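Long-range contacts in ATP-dependent RNA helicase HrpB (Escherichia coli, PDB 6EUD), which hydrolyses ATP to ADP and phosphate as a DEAH/RHA-type RNA helicase that binds single-stranded RNA: residues D292-R297 / A318-R323; S217-L222 / V272-I277; R314-S319 / A349-E354. All coordinates share one frame; numbering follows the deposited sequence.

Contact 1: residues D292-R297 / A318-R323; sequences DCAQER and ASMTQR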
# COMPACT_ATOMS: atom_id res chain seq x y z
N ASP A 292 22.33 -15.86 10.85
CA ASP A 292 21.27 -15.03 10.33
C ASP A 292 20.38 -15.84 9.37
O ASP A 292 20.82 -16.24 8.26
CB ASP A 292 21.87 -13.80 9.63
CG ASP A 292 20.83 -12.99 8.87
OD1 ASP A 292 19.66 -12.94 9.30
OD2 ASP A 292 21.19 -12.41 7.82
N CYS A 293 19.14 -16.10 9.79
CA CYS A 293 18.21 -16.87 8.95
C CYS A 293 17.81 -16.08 7.70
O CYS A 293 17.25 -16.64 6.77
CB CYS A 293 16.95 -17.28 9.74
SG CYS A 293 15.75 -15.97 10.04
N ALA A 294 18.10 -14.78 7.71
CA ALA A 294 17.81 -13.84 6.61
C ALA A 294 16.33 -13.69 6.28
O ALA A 294 15.99 -13.31 5.16
CB ALA A 294 18.58 -14.22 5.35
N GLN A 295 15.46 -13.96 7.25
CA GLN A 295 14.01 -13.85 7.05
C GLN A 295 13.34 -13.01 8.12
O GLN A 295 13.46 -13.30 9.30
CB GLN A 295 13.38 -15.23 6.97
CG GLN A 295 13.70 -15.86 5.64
CD GLN A 295 13.14 -17.23 5.48
OE1 GLN A 295 12.48 -17.76 6.38
NE2 GLN A 295 13.40 -17.84 4.32
N GLU A 296 12.65 -11.96 7.68
CA GLU A 296 11.94 -11.02 8.53
C GLU A 296 10.45 -11.35 8.56
O GLU A 296 9.91 -11.96 7.63
CB GLU A 296 12.11 -9.59 8.02
CG GLU A 296 13.09 -8.71 8.79
CD GLU A 296 13.41 -7.42 8.05
OE1 GLU A 296 12.81 -7.19 6.97
OE2 GLU A 296 14.26 -6.63 8.54
N ARG A 297 9.77 -10.89 9.61
CA ARG A 297 8.32 -10.90 9.62
C ARG A 297 7.78 -9.47 9.61
O ARG A 297 7.98 -8.72 10.57
CB ARG A 297 7.81 -11.67 10.84
CG ARG A 297 6.31 -11.71 10.99
CD ARG A 297 5.89 -12.95 11.77
NE ARG A 297 6.23 -14.18 11.04
CZ ARG A 297 6.83 -15.23 11.58
NH1 ARG A 297 7.17 -15.22 12.86
NH2 ARG A 297 7.10 -16.30 10.83
N ALA A 318 21.26 -4.44 3.40
CA ALA A 318 21.68 -3.54 4.47
C ALA A 318 21.46 -4.17 5.85
O ALA A 318 22.32 -4.08 6.73
CB ALA A 318 20.96 -2.19 4.36
N SER A 319 20.33 -4.84 6.06
CA SER A 319 20.13 -5.43 7.38
C SER A 319 20.89 -6.75 7.55
O SER A 319 21.29 -7.09 8.67
CB SER A 319 18.65 -5.63 7.69
OG SER A 319 17.91 -5.84 6.52
N MET A 320 21.13 -7.48 6.48
CA MET A 320 22.01 -8.64 6.60
C MET A 320 23.40 -8.18 7.04
O MET A 320 24.06 -8.82 7.88
CB MET A 320 22.07 -9.41 5.29
CG MET A 320 20.90 -10.40 5.10
SD MET A 320 21.15 -11.54 3.72
CE MET A 320 21.09 -10.38 2.35
N THR A 321 23.83 -7.05 6.50
CA THR A 321 25.12 -6.47 6.86
C THR A 321 25.09 -5.92 8.28
O THR A 321 26.05 -6.10 9.04
CB THR A 321 25.52 -5.37 5.86
OG1 THR A 321 25.79 -5.99 4.59
CG2 THR A 321 26.76 -4.66 6.31
N GLN A 322 24.00 -5.28 8.66
CA GLN A 322 23.87 -4.80 10.03
C GLN A 322 23.89 -5.99 11.01
O GLN A 322 24.54 -5.93 12.05
CB GLN A 322 22.60 -3.97 10.19
CG GLN A 322 22.36 -3.44 11.58
CD GLN A 322 23.30 -2.31 11.98
OE1 GLN A 322 23.84 -1.60 11.12
NE2 GLN A 322 23.50 -2.14 13.29
N ARG A 323 23.23 -7.09 10.63
CA ARG A 323 23.22 -8.30 11.45
C ARG A 323 24.60 -8.93 11.58
O ARG A 323 24.98 -9.38 12.64
CB ARG A 323 22.26 -9.33 10.87
CG ARG A 323 20.83 -9.00 11.10
CD ARG A 323 19.88 -9.96 10.40
NE ARG A 323 18.51 -9.51 10.61
CZ ARG A 323 17.43 -10.24 10.43
NH1 ARG A 323 17.53 -11.49 10.01
NH2 ARG A 323 16.23 -9.72 10.67
O HOH W 1 15.31 -13.10 11.09
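Asp292 OD1 accepts two N-H groups at once, Arg323 NH1 across the contact and Ala294 N from its own turn. The second bond makes an Asx turn, closed by Ala294 N at 2.9 Å from Asp292 OD1. The first is a salt bridge of 2.7 Å between Arg323 NH1 and Asp292 OD1, with an N-H...O angle of 162°. Asp292 CG stands anti to the backbone N (chi1 171°). The two donors come from opposite faces of the carboxylate. Arg323 NH1 approaches on the syn side, while Ala294 N lies well above the plane. The oxygen sits in the guanidinium plane, but the two flat groups are turned 75° apart. The contact belongs to the second RecA-like helicase domain. It joins the broken strand 287-302 to helix 317-325, where Gln322 and Arg323 open motif VI, the QRAGRAGR signature. The other carboxylate oxygen, Asp292 OD2, lies 3.4 Å from Met320 CG and also bonds to His337. An alanine at Asp292 would probably leave Arg323 NH1 without its carboxylate and undo the Asx turn. Arg323 NE would still have Glu279. Ala294 CB touches Met320 SD at 4.1 Å. Glu296 OE2 stays 4.2 Å from Arg323 NH2 and well out of its plane; no N-H points at it, so any attraction is probably between the charges alone. A water accepts from Arg323 NH1 at 2.9 Å and donates to Gln295 O.

Contact 2: residues S217-L222 / V272-I277; sequences SLLLFL and VLATNI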
# COMPACT_ATOMS: atom_id res chain seq x y z
N SER A 217 30.56 -16.97 21.71
CA SER A 217 29.12 -16.95 21.86
C SER A 217 28.50 -16.50 20.56
O SER A 217 29.13 -15.82 19.74
CB SER A 217 28.67 -16.04 23.01
OG SER A 217 28.95 -16.66 24.25
N LEU A 218 27.23 -16.88 20.39
CA LEU A 218 26.59 -16.85 19.10
C LEU A 218 25.24 -16.18 19.20
O LEU A 218 24.46 -16.48 20.11
CB LEU A 218 26.44 -18.29 18.56
CG LEU A 218 25.94 -18.54 17.14
CD1 LEU A 218 26.45 -19.91 16.62
CD2 LEU A 218 24.43 -18.50 17.13
N LEU A 219 24.96 -15.29 18.24
CA LEU A 219 23.68 -14.59 18.14
C LEU A 219 22.92 -15.08 16.91
O LEU A 219 23.39 -14.96 15.77
CB LEU A 219 23.88 -13.07 18.08
CG LEU A 219 22.62 -12.19 17.90
CD1 LEU A 219 21.58 -12.37 19.04
CD2 LEU A 219 23.04 -10.73 17.78
N LEU A 220 21.74 -15.63 17.15
CA LEU A 220 20.93 -16.22 16.10
C LEU A 220 19.68 -15.37 15.85
O LEU A 220 18.86 -15.21 16.75
CB LEU A 220 20.53 -17.65 16.51
CG LEU A 220 19.48 -18.40 15.70
CD1 LEU A 220 19.87 -18.49 14.22
CD2 LEU A 220 19.28 -19.79 16.31
N PHE A 221 19.56 -14.82 14.64
CA PHE A 221 18.39 -14.01 14.28
C PHE A 221 17.32 -14.89 13.68
O PHE A 221 17.59 -15.63 12.75
CB PHE A 221 18.77 -12.89 13.29
CG PHE A 221 19.62 -11.78 13.90
CD1 PHE A 221 21.00 -11.73 13.69
CD2 PHE A 221 19.03 -10.78 14.68
CE1 PHE A 221 21.79 -10.70 14.24
CE2 PHE A 221 19.81 -9.75 15.24
CZ PHE A 221 21.19 -9.71 15.02
N LEU A 222 16.10 -14.79 14.22
CA LEU A 222 14.94 -15.56 13.75
C LEU A 222 13.75 -14.62 13.50
O LEU A 222 13.76 -13.48 13.97
CB LEU A 222 14.60 -16.64 14.78
CG LEU A 222 15.71 -17.68 14.83
CD1 LEU A 222 15.55 -18.68 15.96
CD2 LEU A 222 15.77 -18.37 13.46
N VAL A 272 22.23 -16.85 21.77
CA VAL A 272 21.12 -15.95 21.96
C VAL A 272 20.22 -16.04 20.75
O VAL A 272 20.64 -15.79 19.62
CB VAL A 272 21.58 -14.50 22.19
CG1 VAL A 272 20.40 -13.59 22.35
CG2 VAL A 272 22.44 -14.42 23.42
N LEU A 273 18.97 -16.43 20.99
CA LEU A 273 17.98 -16.56 19.93
C LEU A 273 17.10 -15.31 20.00
O LEU A 273 16.37 -15.11 20.96
CB LEU A 273 17.17 -17.85 20.09
CG LEU A 273 17.89 -19.20 20.25
CD1 LEU A 273 18.20 -19.53 21.72
CD2 LEU A 273 17.09 -20.34 19.60
N ALA A 274 17.17 -14.47 18.98
CA ALA A 274 16.50 -13.18 19.03
C ALA A 274 15.79 -12.86 17.73
O ALA A 274 16.08 -13.45 16.68
CB ALA A 274 17.52 -12.08 19.36
N THR A 275 14.85 -11.92 17.81
CA THR A 275 14.25 -11.28 16.64
C THR A 275 15.11 -10.09 16.25
O THR A 275 16.08 -9.78 16.95
CB THR A 275 12.84 -10.80 16.93
OG1 THR A 275 12.90 -9.82 17.97
CG2 THR A 275 11.96 -11.95 17.37
N ASN A 276 14.75 -9.38 15.18
CA ASN A 276 15.61 -8.27 14.72
C ASN A 276 15.67 -7.05 15.65
O ASN A 276 16.29 -6.05 15.32
CB ASN A 276 15.22 -7.83 13.30
CG ASN A 276 13.78 -7.41 13.19
OD1 ASN A 276 13.05 -7.33 14.18
ND2 ASN A 276 13.36 -7.14 11.96
N ILE A 277 15.08 -7.16 16.83
CA ILE A 277 15.31 -6.13 17.84
C ILE A 277 16.78 -6.13 18.26
O ILE A 277 17.28 -5.15 18.81
CB ILE A 277 14.42 -6.34 19.07
CG1 ILE A 277 14.96 -7.49 19.93
CG2 ILE A 277 12.99 -6.61 18.64
CD1 ILE A 277 14.39 -7.51 21.32
O HOH W 2 13.94 -10.76 12.70
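Leu220 meets the Val272 carbonyl through its backbone N and its CB, in a parallel pairing of strands 217-221 and 269-274. Leu220 N donates to Val272 O at 2.7 Å, and the bond is nearly straight at 172°. Three more bonds continue the ladder: Val272 N to Leu218 O, Ala274 N to Leu220 O, and Leu222 N to Ala274 O.

The Leu220 side chain starts beside the same carbonyl, with CB 3.6 Å from Val272 O. CG stands anti to the backbone N (chi1 170°). It carries two methyls. CD2 reaches across to Leu273 CD2 at 4.0 Å, on the same face of the sheet, and CD1 stays near Leu222 CD2 of its own segment. Leu222 CD1 also touches Leu273 CD2, so the three leucines touch one another.

The other face holds Leu219, Phe221, Val272 and Ala274. Leu219 CD1 leans over the neighbouring strand, 3.7 Å from Val272 CG1 and 4.1 Å from Ala274 CB. Phe221 presents its ring edge to Thr275 O, 3.9 Å from CD2. Beyond the bond from Leu222 N to Ala274 O, a water donates to Leu222 O and accepts weakly from Asn276 N.

This is the RecA-like core of the C-terminal helicase domain. Strand 217-221 carries motif IV, and strand 269-274 leads into motif V, which begins at Thr275-Asn276. Two helices cover the three leucines: Val203 of 199-213 packs on Leu220, and Val231 of 225-236 packs on Leu220, Leu222 and Leu273. On its other edge, strand 217-221 pairs in parallel with strand 287-302.

Contact 3: residues R314-S319 / A349-E354; sequences RVSQAS and AQSEPE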
# COMPACT_ATOMS: atom_id res chain seq x y z
N ARG A 314 12.44 -12.15 2.77
CA ARG A 314 13.90 -12.00 2.80
C ARG A 314 14.28 -10.66 3.34
O ARG A 314 13.66 -9.64 3.03
CB ARG A 314 14.50 -12.19 1.41
CG ARG A 314 14.61 -13.64 1.02
CD ARG A 314 15.59 -14.39 1.91
NE ARG A 314 15.43 -15.83 1.74
CZ ARG A 314 15.94 -16.52 0.73
NH1 ARG A 314 16.66 -15.90 -0.20
NH2 ARG A 314 15.74 -17.83 0.65
N VAL A 315 15.31 -10.68 4.16
CA VAL A 315 15.88 -9.49 4.76
C VAL A 315 16.73 -8.78 3.70
O VAL A 315 17.23 -9.41 2.77
CB VAL A 315 16.69 -9.92 6.01
CG1 VAL A 315 17.61 -8.86 6.52
CG2 VAL A 315 15.73 -10.39 7.12
N SER A 316 16.86 -7.46 3.79
CA SER A 316 17.65 -6.73 2.80
C SER A 316 19.16 -6.89 3.02
O SER A 316 19.60 -7.33 4.08
CB SER A 316 17.29 -5.25 2.83
OG SER A 316 17.82 -4.63 3.99
N GLN A 317 19.95 -6.52 2.01
CA GLN A 317 21.39 -6.53 2.14
C GLN A 317 21.86 -5.62 3.28
O GLN A 317 22.76 -6.00 4.04
CB GLN A 317 22.06 -6.11 0.83
CG GLN A 317 21.69 -7.00 -0.35
CD GLN A 317 22.58 -6.76 -1.58
OE1 GLN A 317 23.76 -6.49 -1.44
NE2 GLN A 317 22.00 -6.87 -2.77
N ALA A 318 21.26 -4.44 3.40
CA ALA A 318 21.68 -3.54 4.47
C ALA A 318 21.46 -4.17 5.85
O ALA A 318 22.32 -4.08 6.73
CB ALA A 318 20.96 -2.19 4.36
N SER A 319 20.33 -4.84 6.06
CA SER A 319 20.13 -5.43 7.38
C SER A 319 20.89 -6.75 7.55
O SER A 319 21.29 -7.09 8.67
CB SER A 319 18.65 -5.63 7.69
OG SER A 319 17.91 -5.84 6.52
N ALA A 349 18.53 -3.93 -1.77
CA ALA A 349 19.67 -3.27 -1.13
C ALA A 349 19.28 -2.77 0.25
O ALA A 349 20.06 -2.89 1.20
CB ALA A 349 20.17 -2.11 -1.99
N GLN A 350 18.07 -2.23 0.34
CA GLN A 350 17.57 -1.56 1.53
C GLN A 350 16.26 -2.17 2.00
O GLN A 350 15.56 -2.81 1.22
CB GLN A 350 17.36 -0.06 1.27
CG GLN A 350 18.61 0.69 0.78
CD GLN A 350 19.72 0.70 1.83
OE1 GLN A 350 19.45 0.67 3.04
NE2 GLN A 350 20.98 0.74 1.37
N SER A 351 15.92 -1.96 3.27
CA SER A 351 14.63 -2.42 3.79
C SER A 351 13.47 -1.51 3.35
O SER A 351 13.65 -0.32 3.14
CB SER A 351 14.66 -2.48 5.31
OG SER A 351 15.63 -3.41 5.72
N GLU A 352 12.30 -2.09 3.21
CA GLU A 352 11.10 -1.37 2.84
C GLU A 352 10.55 -0.62 4.05
O GLU A 352 10.25 -1.23 5.07
CB GLU A 352 10.07 -2.35 2.29
CG GLU A 352 9.05 -1.76 1.33
CD GLU A 352 8.16 -2.84 0.75
OE1 GLU A 352 8.25 -3.99 1.25
OE2 GLU A 352 7.40 -2.56 -0.20
N PRO A 353 10.42 0.72 3.95
CA PRO A 353 9.85 1.56 5.01
C PRO A 353 8.39 1.18 5.28
O PRO A 353 7.71 0.77 4.34
CB PRO A 353 9.94 2.98 4.42
CG PRO A 353 10.91 2.90 3.30
CD PRO A 353 10.81 1.50 2.76
N GLU A 354 7.93 1.33 6.51
CA GLU A 354 6.54 0.97 6.89
C GLU A 354 5.47 1.74 6.08
O GLU A 354 4.41 1.21 5.78
CB GLU A 354 6.33 1.21 8.40
CG GLU A 354 4.93 0.92 8.92
CD GLU A 354 4.76 1.23 10.42
OE1 GLU A 354 5.64 1.88 11.02
OE2 GLU A 354 3.73 0.83 11.00
O HOH W 3 15.20 -5.83 5.46
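Ser316 and Ser351 share a hydrogen bond between their hydroxyls, with OG to OG at 3.0 Å. Either could be the donor. Ser316 OG also bonds to Ser319 OG at 2.8 Å, again with no fixed direction. Its torsion places OG between the backbone N and the carbonyl carbon (chi1 74°), where the hydroxyl can face both the helix start and the loop. A water accepts from Ser316 N at 2.9 Å and bonds to Ser351 OG as well, so it ties the two segments a second time.

The direct backbone bond is Ala318 N to Ala349 O, 2.9 Å long. It is bent, with an N-H...O angle of 144°, and the donor is tilted 28° from the carbonyl plane. Ala318 lies in the first turn of its helix, where N-H groups lack a carbonyl partner from the turn before. The loop supplies one instead. Ala349 O would probably be favoured by the positive end of the helix dipole. Gln317 also pairs through its backbone with Ala348, and its NE2 bonds to Ala347 O.

Nonbonded packing fills in the rest. Ser316 CB rests against the peptide of Gln350, 3.4 Å from its C atom. The Gln350 chain is bent, and its OE1 comes 3.5 Å from Ala318 CB.

The loop 349-354 is largely exposed and runs between helices 341-346 and 361-370. It lies against the start of helix 317-325, the helix that leads into motif VI, with Ser316 at the N-cap position.

All three contacts belong to the C-terminal helicase domain. Contacts 1 and 3 share Ala318 and Ser319 of helix 317-325, and their centres are 8 Å apart. A probable backbone bond joins them, Ala294 O to Val315 N at 2.9 Å. Contacts 1 and 2 have centres 10 Å apart and meet through one sheet, where strands 217-221 and 287-302 are neighbours. Arg323 CB packs on Phe221 CE1 at 3.7 Å. Contacts 2 and 3 do not touch; their nearest atoms are about 6 Å apart. The Leu219 side chain of contact 2 is about 11 Å from that of Thr32 of the predicted ATP site. Contacts 1 and 3 lie away from the annotated sites.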